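Local coordinates for protein amidohydrolase (Staphylococcus aureus, PDB 3NUR) that probably hydrolyses carbon-nitrogen bonds of linear amides, as a calcium-bound TIM-barrel member of the amidohydrolase family, at residues A[70-75]-A[119-124]; A[76-81]-A[88-93]; A[109-114]-A[134-139]. All coordinates share one frame; numbering follows the deposited sequence.

Contact 1. Residues A[70-75]-A[119-124]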
loop_
_atom_site.group_PDB
_atom_site.type_symbol
_atom_site.label_atom_id
_atom_site.label_comp_id
_atom_site.label_asym_id
_atom_site.label_seq_id
_atom_site.Cartn_x
_atom_site.Cartn_y
_atom_site.Cartn_z
ATOM N N ASP A 70 -5.980 16.302 -2.499
ATOM C CA ASP A 70 -5.942 14.958 -3.084
ATOM C C ASP A 70 -6.543 14.958 -4.494
ATOM O O ASP A 70 -6.217 14.081 -5.277
ATOM C CB ASP A 70 -6.570 13.902 -2.154
ATOM C CG ASP A 70 -7.963 14.194 -1.622
ATOM O OD1 ASP A 70 -8.446 15.345 -1.799
ATOM O OD2 ASP A 70 -8.550 13.294 -0.989
ATOM N N GLU A 71 -7.356 15.985 -4.849
ATOM C CA GLU A 71 -7.954 16.044 -6.196
ATOM C C GLU A 71 -6.861 16.097 -7.251
ATOM O O GLU A 71 -5.939 16.915 -7.148
ATOM C CB GLU A 71 -8.914 17.237 -6.340
ATOM C CG GLU A 71 -10.277 16.994 -5.731
ATOM C CD GLU A 71 -10.978 18.258 -5.272
ATOM O OE1 GLU A 71 -11.547 18.971 -6.130
ATOM O OE2 GLU A 71 -10.942 18.546 -4.052
ATOM N N LEU A 72 -6.942 15.205 -8.239
ATOM C CA LEU A 72 -5.942 15.085 -9.295
ATOM C C LEU A 72 -5.642 16.412 -10.027
ATOM O O LEU A 72 -4.520 16.609 -10.492
ATOM C CB LEU A 72 -6.291 13.941 -10.259
ATOM C CG LEU A 72 -5.152 13.410 -11.143
ATOM C CD1 LEU A 72 -3.982 12.859 -10.314
ATOM C CD2 LEU A 72 -5.655 12.385 -12.124
ATOM N N SER A 73 -6.606 17.342 -10.028
ATOM C CA SER A 73 -6.460 18.682 -10.633
ATOM C C SER A 73 -5.494 19.603 -9.841
ATOM O O SER A 73 -5.043 20.621 -10.375
ATOM C CB SER A 73 -7.829 19.346 -10.772
ATOM O OG SER A 73 -8.382 19.605 -9.494
ATOM N N HIS A 74 -5.175 19.253 -8.581
ATOM C CA HIS A 74 -4.282 20.041 -7.718
ATOM C C HIS A 74 -2.801 19.715 -7.994
ATOM O O HIS A 74 -2.027 19.415 -7.073
ATOM C CB HIS A 74 -4.655 19.859 -6.237
ATOM C CG HIS A 74 -5.890 20.610 -5.832
ATOM N ND1 HIS A 74 -7.132 20.293 -6.346
ATOM C CD2 HIS A 74 -6.027 21.642 -4.968
ATOM C CE1 HIS A 74 -7.981 21.141 -5.789
ATOM N NE2 HIS A 74 -7.361 21.968 -4.949
ATOM N N HIS A 75 -2.418 19.827 -9.266
ATOM C CA HIS A 75 -1.099 19.506 -9.799
ATOM C C HIS A 75 0.030 20.362 -9.211
ATOM O O HIS A 75 1.074 19.834 -8.816
ATOM C CB HIS A 75 -1.109 19.615 -11.337
ATOM C CG HIS A 75 0.241 19.416 -11.956
ATOM N ND1 HIS A 75 0.823 18.161 -12.033
ATOM C CD2 HIS A 75 1.084 20.324 -12.502
ATOM C CE1 HIS A 75 2.001 18.347 -12.601
ATOM N NE2 HIS A 75 2.193 19.631 -12.922
ATOM N N ALA A 119 -3.984 7.561 -15.983
ATOM C CA ALA A 119 -3.095 7.342 -17.133
ATOM C C ALA A 119 -2.951 8.616 -18.001
ATOM O O ALA A 119 -1.842 8.902 -18.447
ATOM C CB ALA A 119 -3.599 6.185 -17.980
ATOM N N ASN A 120 -4.061 9.370 -18.223
ATOM C CA ASN A 120 -4.044 10.638 -18.973
ATOM C C ASN A 120 -3.177 11.687 -18.258
ATOM O O ASN A 120 -2.453 12.442 -18.904
ATOM C CB ASN A 120 -5.467 11.189 -19.175
ATOM C CG ASN A 120 -6.238 10.505 -20.274
ATOM O OD1 ASN A 120 -7.473 10.570 -20.323
ATOM N ND2 ASN A 120 -5.532 9.828 -21.179
ATOM N N TYR A 121 -3.237 11.709 -16.921
ATOM C CA TYR A 121 -2.453 12.637 -16.111
ATOM C C TYR A 121 -0.964 12.292 -16.168
ATOM O O TYR A 121 -0.132 13.185 -16.349
ATOM C CB TYR A 121 -2.965 12.646 -14.658
ATOM C CG TYR A 121 -2.149 13.501 -13.713
ATOM C CD1 TYR A 121 -2.269 14.888 -13.714
ATOM C CD2 TYR A 121 -1.250 12.924 -12.816
ATOM C CE1 TYR A 121 -1.545 15.678 -12.820
ATOM C CE2 TYR A 121 -0.512 13.703 -11.925
ATOM C CZ TYR A 121 -0.687 15.076 -11.907
ATOM O OH TYR A 121 0.024 15.848 -11.016
ATOM N N ILE A 122 -0.624 11.008 -16.012
ATOM C CA ILE A 122 0.782 10.561 -16.022
ATOM C C ILE A 122 1.404 10.824 -17.395
ATOM O O ILE A 122 2.571 11.223 -17.472
ATOM C CB ILE A 122 0.893 9.076 -15.580
ATOM C CG1 ILE A 122 0.422 8.938 -14.091
ATOM C CG2 ILE A 122 2.335 8.536 -15.762
ATOM C CD1 ILE A 122 0.238 7.530 -13.635
ATOM N N ALA A 123 0.617 10.639 -18.476
ATOM C CA ALA A 123 1.098 10.871 -19.859
ATOM C C ALA A 123 1.591 12.330 -20.048
ATOM O O ALA A 123 2.502 12.556 -20.850
ATOM C CB ALA A 123 -0.008 10.552 -20.866
ATOM N N GLN A 124 0.997 13.297 -19.299
ATOM C CA GLN A 124 1.384 14.711 -19.324
ATOM C C GLN A 124 2.690 14.967 -18.558
ATOM O O GLN A 124 3.471 15.823 -18.968
ATOM C CB GLN A 124 0.261 15.629 -18.809
ATOM C CG GLN A 124 -0.990 15.684 -19.693
ATOM C CD GLN A 124 -2.077 16.518 -19.056
ATOM O OE1 GLN A 124 -1.964 17.745 -18.926
ATOM N NE2 GLN A 124 -3.159 15.873 -18.639
HETATM O O HOH W 1 -2.058 16.264 -9.198
#
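Tyr-121 reaches out from helix 104-124 and is met in two ways by residues 70-75, a loop running into the first residue of helix 75-84: an aliphatic group over its ring and an imidazole at its hydroxyl. Leu-72 CD1 lies nearly above one ring face, 3.9 Å from the centroid of the Tyr-121 ring, the geometry of a CH-pi contact. The other methyl, CD2, is 3.7 Å from Tyr-121 CB, so the two methyls spread along the tyrosine side chain. Tyr-121 CG is anti to its own backbone N (chi1 176°), which carries the ring away from the helix and brings OH to His-75. There, His-75 ND1 and Tyr-121 OH are 2.7 Å apart in a nearly straight hydrogen bond (169°), with OH at the imidazole edge, in its plane. The two rings meet rim to rim, their planes 74° apart, and neither covers the other; the His-75 ring stacks instead on Tyr-125. A water bridges Tyr-121 OH and Leu-72 O, 2.8 Å from each, and donates to the carbonyl. The phenol oxygen thus has two polar partners while its ring packs on leucine, an arrangement that restrains both position and rotation of the buried tyrosine.

Contact 2. Residues A[76-81]-A[88-93]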
loop_
_atom_site.group_PDB
_atom_site.type_symbol
_atom_site.label_atom_id
_atom_site.label_comp_id
_atom_site.label_asym_id
_atom_site.label_seq_id
_atom_site.Cartn_x
_atom_site.Cartn_y
_atom_site.Cartn_z
ATOM N N ASP A 76 -0.153 21.675 -9.207
ATOM C CA ASP A 76 0.879 22.581 -8.706
ATOM C C ASP A 76 1.204 22.371 -7.238
ATOM O O ASP A 76 2.378 22.420 -6.868
ATOM C CB ASP A 76 0.510 24.031 -9.025
ATOM C CG ASP A 76 0.720 24.319 -10.497
ATOM O OD1 ASP A 76 1.889 24.499 -10.905
ATOM O OD2 ASP A 76 -0.268 24.267 -11.259
ATOM N N GLU A 77 0.189 22.108 -6.403
ATOM C CA GLU A 77 0.412 21.832 -4.977
ATOM C C GLU A 77 1.235 20.551 -4.818
ATOM O O GLU A 77 2.156 20.517 -4.009
ATOM C CB GLU A 77 -0.914 21.682 -4.240
ATOM C CG GLU A 77 -1.549 23.022 -3.916
ATOM C CD GLU A 77 -2.987 22.918 -3.451
ATOM O OE1 GLU A 77 -3.231 22.302 -2.387
ATOM O OE2 GLU A 77 -3.867 23.478 -4.141
ATOM N N ARG A 78 0.941 19.544 -5.646
ATOM C CA ARG A 78 1.647 18.249 -5.649
ATOM C C ARG A 78 3.130 18.428 -6.057
ATOM O O ARG A 78 4.039 17.949 -5.367
ATOM C CB ARG A 78 0.913 17.275 -6.579
ATOM C CG ARG A 78 1.397 15.826 -6.480
ATOM C CD ARG A 78 0.552 14.884 -7.330
ATOM N NE ARG A 78 -0.852 14.853 -6.888
ATOM C CZ ARG A 78 -1.359 14.013 -5.984
ATOM N NH1 ARG A 78 -0.573 13.130 -5.361
ATOM N NH2 ARG A 78 -2.649 14.069 -5.670
ATOM N N ILE A 79 3.370 19.150 -7.164
ATOM C CA ILE A 79 4.732 19.394 -7.668
ATOM C C ILE A 79 5.560 20.219 -6.708
ATOM O O ILE A 79 6.761 19.961 -6.570
ATOM C CB ILE A 79 4.698 20.028 -9.094
ATOM C CG1 ILE A 79 4.272 18.993 -10.155
ATOM C CG2 ILE A 79 6.038 20.704 -9.470
ATOM C CD1 ILE A 79 5.210 17.698 -10.367
ATOM N N GLN A 80 4.937 21.231 -6.063
ATOM C CA GLN A 80 5.619 22.079 -5.076
ATOM C C GLN A 80 6.150 21.186 -3.950
ATOM O O GLN A 80 7.333 21.291 -3.593
ATOM C CB GLN A 80 4.652 23.126 -4.490
ATOM C CG GLN A 80 5.341 24.065 -3.498
ATOM C CD GLN A 80 4.406 25.106 -2.955
ATOM O OE1 GLN A 80 4.029 25.069 -1.782
ATOM N NE2 GLN A 80 4.021 26.070 -3.795
ATOM N N PHE A 81 5.285 20.271 -3.436
ATOM C CA PHE A 81 5.680 19.374 -2.359
ATOM C C PHE A 81 6.829 18.474 -2.798
ATOM O O PHE A 81 7.827 18.383 -2.094
ATOM C CB PHE A 81 4.484 18.537 -1.842
ATOM C CG PHE A 81 4.898 17.466 -0.842
ATOM C CD1 PHE A 81 5.058 17.775 0.507
ATOM C CD2 PHE A 81 5.158 16.163 -1.259
ATOM C CE1 PHE A 81 5.471 16.794 1.422
ATOM C CE2 PHE A 81 5.569 15.185 -0.346
ATOM C CZ PHE A 81 5.720 15.510 0.989
ATOM N N GLN A 88 11.531 12.656 -6.792
ATOM C CA GLN A 88 11.571 12.596 -8.255
ATOM C C GLN A 88 10.267 11.981 -8.743
ATOM O O GLN A 88 9.689 12.471 -9.708
ATOM C CB GLN A 88 12.765 11.742 -8.726
ATOM C CG GLN A 88 12.909 11.590 -10.259
ATOM C CD GLN A 88 13.133 12.904 -10.974
ATOM O OE1 GLN A 88 12.494 13.197 -11.990
ATOM N NE2 GLN A 88 14.018 13.738 -10.443
ATOM N N ILE A 89 9.825 10.868 -8.105
ATOM C CA ILE A 89 8.615 10.177 -8.539
ATOM C C ILE A 89 7.644 9.910 -7.412
ATOM O O ILE A 89 8.047 9.424 -6.345
ATOM C CB ILE A 89 9.000 8.827 -9.233
ATOM C CG1 ILE A 89 9.857 9.041 -10.504
ATOM C CG2 ILE A 89 7.784 7.912 -9.488
ATOM C CD1 ILE A 89 10.473 7.790 -11.043
ATOM N N GLN A 90 6.339 10.135 -7.691
ATOM C CA GLN A 90 5.289 9.682 -6.812
ATOM C C GLN A 90 4.632 8.509 -7.551
ATOM O O GLN A 90 4.320 8.622 -8.748
ATOM C CB GLN A 90 4.229 10.760 -6.525
ATOM C CG GLN A 90 4.626 11.702 -5.414
ATOM C CD GLN A 90 3.483 12.598 -4.964
ATOM O OE1 GLN A 90 3.567 13.303 -3.940
ATOM N NE2 GLN A 90 2.366 12.554 -5.667
ATOM N N VAL A 91 4.421 7.409 -6.839
ATOM C CA VAL A 91 3.682 6.238 -7.348
ATOM C C VAL A 91 2.252 6.535 -6.880
ATOM O O VAL A 91 1.991 6.625 -5.667
ATOM C CB VAL A 91 4.222 4.875 -6.835
ATOM C CG1 VAL A 91 3.431 3.732 -7.448
ATOM C CG2 VAL A 91 5.712 4.705 -7.136
ATOM N N LEU A 92 1.348 6.813 -7.838
ATOM C CA LEU A 92 0.011 7.293 -7.508
ATOM C C LEU A 92 -1.056 6.193 -7.373
ATOM O O LEU A 92 -1.127 5.289 -8.210
ATOM C CB LEU A 92 -0.443 8.360 -8.542
ATOM C CG LEU A 92 0.339 9.688 -8.592
ATOM C CD1 LEU A 92 -0.199 10.605 -9.705
ATOM C CD2 LEU A 92 0.250 10.421 -7.286
ATOM N N SER A 93 -1.880 6.295 -6.308
ATOM C CA SER A 93 -2.977 5.367 -6.009
ATOM C C SER A 93 -4.213 6.130 -5.547
ATOM O O SER A 93 -4.063 7.221 -5.022
ATOM C CB SER A 93 -2.556 4.416 -4.904
ATOM O OG SER A 93 -2.198 5.142 -3.736
#
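Arg-78 of helix 75-84 and Gln-90 of strand 87-94 bring their polar ends together between the two elements. The amide end of Gln-90 lies at the guanidinium edge, near its plane. The guanidinium and amide planes are 81° apart, so the two flat groups stand almost perpendicular. Arg-78 NH2 is hydrogen-bonded to the backbone O of His-30, a residue of the calcium site, and this bond ties the helix to strand 24-31 as well.

Van der Waals contacts accompany these polar ones. The bend of the arginine at chi3 (-62°) sets the guanidinium beside Leu-92, CD2 of which lies 3.4 Å from Arg-78 NH1. The CG and CD methylenes of Arg-78 pass along the Gln-90 amide. Phe-81, one turn further along the helix, adds a looser touch at the far end of Gln-90, and its ring stacks on Tyr-317. Phe-129 of the adjacent strand packs against Arg-78, Gln-90 and Leu-92 alike.

Backbone geometry sets the frame. The axes of helix segment 76-81 and strand segment 89-93 approach to 10.5 Å, and their directions make an angle of 131°, closer to antiparallel than parallel. Strand 87-94 lies between the parallel strands 24-31 and 129-131, and the helix that precedes it packs on its side chains: the helix-on-strand layering of a TIM barrel, here beside strand 24-31, which supplies the calcium ligands Glu-28 and His-30.

Contact 3. Residues A[109-114]-A[134-139]; sequences ELCQKA and TLPINE
Cys-111 carries nearly all of this packing between helix 104-124 and the loop that leaves strand 129-131, a strand-to-helix connection of the TIM barrel. On the tight side, its side chain points into the loop backbone. Cys-111 SG lies 3.5 Å from Leu-135 C and equally 3.5 Å from Pro-136 N, so the sulfur rests against the peptide link joining these residues. With SG anti to the carbonyl carbon (chi1 -74°), the thiol also comes within 4.0 Å of Pro-136 CD. These touching residues are buried, and no hydrogen bond crosses between the two segments; the fit is one of van der Waals contact.

The other side is looser. Thr-134 CG2 stays 4.1 Å from Cys-111 SG, and Gln-112 turns away from the loop and packs on helix 140-152. In the loop, the type I turn from Pro-136 to Glu-139 carries the chain away toward helix 140-152, for which Glu-139 is the N-cap. Pro-136 also touches Ala-107 and Ala-143, packing between the two helices. Beside the sulfur, Thr-134 O accepts a hydrogen bond from Asn-115 ND2 and lies 3.5 Å from Cys-111 CB.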
loop_
_atom_site.group_PDB
_atom_site.type_symbol
_atom_site.label_atom_id
_atom_site.label_comp_id
_atom_site.label_asym_id
_atom_site.label_seq_id
_atom_site.Cartn_x
_atom_site.Cartn_y
_atom_site.Cartn_z
ATOM N N GLU A 109 -16.954 0.000 -13.557
ATOM C CA GLU A 109 -16.953 1.218 -14.372
ATOM C C GLU A 109 -16.194 2.368 -13.709
ATOM O O GLU A 109 -15.427 3.036 -14.385
ATOM C CB GLU A 109 -18.375 1.650 -14.752
ATOM C CG GLU A 109 -19.015 0.725 -15.775
ATOM C CD GLU A 109 -20.466 1.001 -16.132
ATOM O OE1 GLU A 109 -21.005 2.059 -15.731
ATOM O OE2 GLU A 109 -21.068 0.143 -16.818
ATOM N N LEU A 110 -16.390 2.578 -12.400
ATOM C CA LEU A 110 -15.710 3.656 -11.689
ATOM C C LEU A 110 -14.218 3.410 -11.526
ATOM O O LEU A 110 -13.456 4.372 -11.628
ATOM C CB LEU A 110 -16.405 4.030 -10.363
ATOM C CG LEU A 110 -17.834 4.619 -10.490
ATOM C CD1 LEU A 110 -18.430 4.861 -9.149
ATOM C CD2 LEU A 110 -17.845 5.938 -11.275
ATOM N N CYS A 111 -13.782 2.128 -11.348
ATOM C CA CYS A 111 -12.334 1.830 -11.273
ATOM C C CYS A 111 -11.697 2.087 -12.649
ATOM O O CYS A 111 -10.608 2.671 -12.729
ATOM C CB CYS A 111 -12.089 0.399 -10.807
ATOM S SG CYS A 111 -12.402 0.139 -9.041
ATOM N N GLN A 112 -12.379 1.659 -13.737
ATOM C CA GLN A 112 -11.894 1.881 -15.112
ATOM C C GLN A 112 -11.702 3.370 -15.400
ATOM O O GLN A 112 -10.687 3.765 -15.973
ATOM C CB GLN A 112 -12.859 1.290 -16.143
ATOM C CG GLN A 112 -12.740 -0.215 -16.249
ATOM C CD GLN A 112 -13.847 -0.832 -17.080
ATOM O OE1 GLN A 112 -13.789 -2.011 -17.442
ATOM N NE2 GLN A 112 -14.896 -0.067 -17.374
ATOM N N LYS A 113 -12.639 4.185 -14.957
ATOM C CA LYS A 113 -12.589 5.618 -15.138
ATOM C C LYS A 113 -11.426 6.237 -14.365
ATOM O O LYS A 113 -10.714 7.094 -14.898
ATOM C CB LYS A 113 -13.875 6.206 -14.611
ATOM C CG LYS A 113 -14.146 7.620 -15.106
ATOM C CD LYS A 113 -15.331 7.592 -16.020
ATOM C CE LYS A 113 -16.451 6.713 -15.503
ATOM N NZ LYS A 113 -17.518 6.564 -16.503
ATOM N N ALA A 114 -11.253 5.774 -13.094
ATOM C CA ALA A 114 -10.178 6.325 -12.289
ATOM C C ALA A 114 -8.844 6.009 -12.972
ATOM O O ALA A 114 -8.027 6.921 -13.160
ATOM C CB ALA A 114 -10.224 5.756 -10.874
ATOM N N THR A 134 -6.272 0.774 -9.508
ATOM C CA THR A 134 -7.410 0.780 -8.583
ATOM C C THR A 134 -8.315 -0.330 -9.128
ATOM O O THR A 134 -8.672 -0.311 -10.310
ATOM C CB THR A 134 -8.067 2.156 -8.466
ATOM O OG1 THR A 134 -7.072 3.082 -8.017
ATOM C CG2 THR A 134 -9.242 2.160 -7.480
ATOM N N LEU A 135 -8.587 -1.347 -8.298
ATOM C CA LEU A 135 -9.292 -2.550 -8.751
ATOM C C LEU A 135 -10.633 -2.795 -8.120
ATOM O O LEU A 135 -10.747 -2.659 -6.913
ATOM C CB LEU A 135 -8.415 -3.797 -8.529
ATOM C CG LEU A 135 -6.984 -3.749 -9.102
ATOM C CD1 LEU A 135 -6.200 -4.946 -8.657
ATOM C CD2 LEU A 135 -7.008 -3.633 -10.630
ATOM N N PRO A 136 -11.624 -3.299 -8.889
ATOM C CA PRO A 136 -12.920 -3.633 -8.279
ATOM C C PRO A 136 -12.841 -5.007 -7.590
ATOM O O PRO A 136 -13.336 -6.004 -8.103
ATOM C CB PRO A 136 -13.872 -3.613 -9.482
ATOM C CG PRO A 136 -13.010 -4.065 -10.646
ATOM C CD PRO A 136 -11.621 -3.547 -10.357
ATOM N N ILE A 137 -12.184 -5.066 -6.420
ATOM C CA ILE A 137 -11.933 -6.327 -5.688
ATOM C C ILE A 137 -13.162 -7.210 -5.424
ATOM O O ILE A 137 -13.032 -8.438 -5.353
ATOM C CB ILE A 137 -11.069 -6.124 -4.421
ATOM C CG1 ILE A 137 -11.813 -5.266 -3.365
ATOM C CG2 ILE A 137 -9.661 -5.562 -4.807
ATOM C CD1 ILE A 137 -11.133 -5.122 -2.004
ATOM N N ASN A 138 -14.338 -6.575 -5.284
ATOM C CA ASN A 138 -15.595 -7.277 -5.051
ATOM C C ASN A 138 -16.076 -8.049 -6.279
ATOM O O ASN A 138 -16.986 -8.866 -6.164
ATOM C CB ASN A 138 -16.645 -6.358 -4.456
ATOM C CG ASN A 138 -16.287 -5.943 -3.043
ATOM O OD1 ASN A 138 -16.168 -4.743 -2.712
ATOM N ND2 ASN A 138 -16.003 -6.940 -2.214
ATOM N N GLU A 139 -15.400 -7.853 -7.438
ATOM C CA GLU A 139 -15.634 -8.574 -8.699
ATOM C C GLU A 139 -14.260 -9.167 -9.117
ATOM O O GLU A 139 -13.611 -8.613 -10.009
ATOM C CB GLU A 139 -16.169 -7.584 -9.731
ATOM C CG GLU A 139 -17.573 -7.100 -9.432
ATOM C CD GLU A 139 -18.616 -8.176 -9.665
ATOM O OE1 GLU A 139 -18.348 -9.109 -10.458
ATOM O OE2 GLU A 139 -19.690 -8.096 -9.035
#

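Along the chain, contact 2 falls wholly between the two segments of contact 1 and closes before contact 3 opens, whereas the segments of contacts 1 and 3 alternate. Contacts 1 and 2 are neighbours, their centres about 9 Å apart, and they touch where Tyr-121 meets Leu-92 and Arg-78. Contact 3 is centred about 18 Å from contact 1 and about 23 Å from contact 2, without touching either. Helix 104-124 is common to contacts 1 and 3, which use its last turns (119-124) and its first half (109-114). Together they describe consecutive strands and helices of one barrel, the strands inside and the helices outside, next to strand 24-31, which carries two of the calcium ligands.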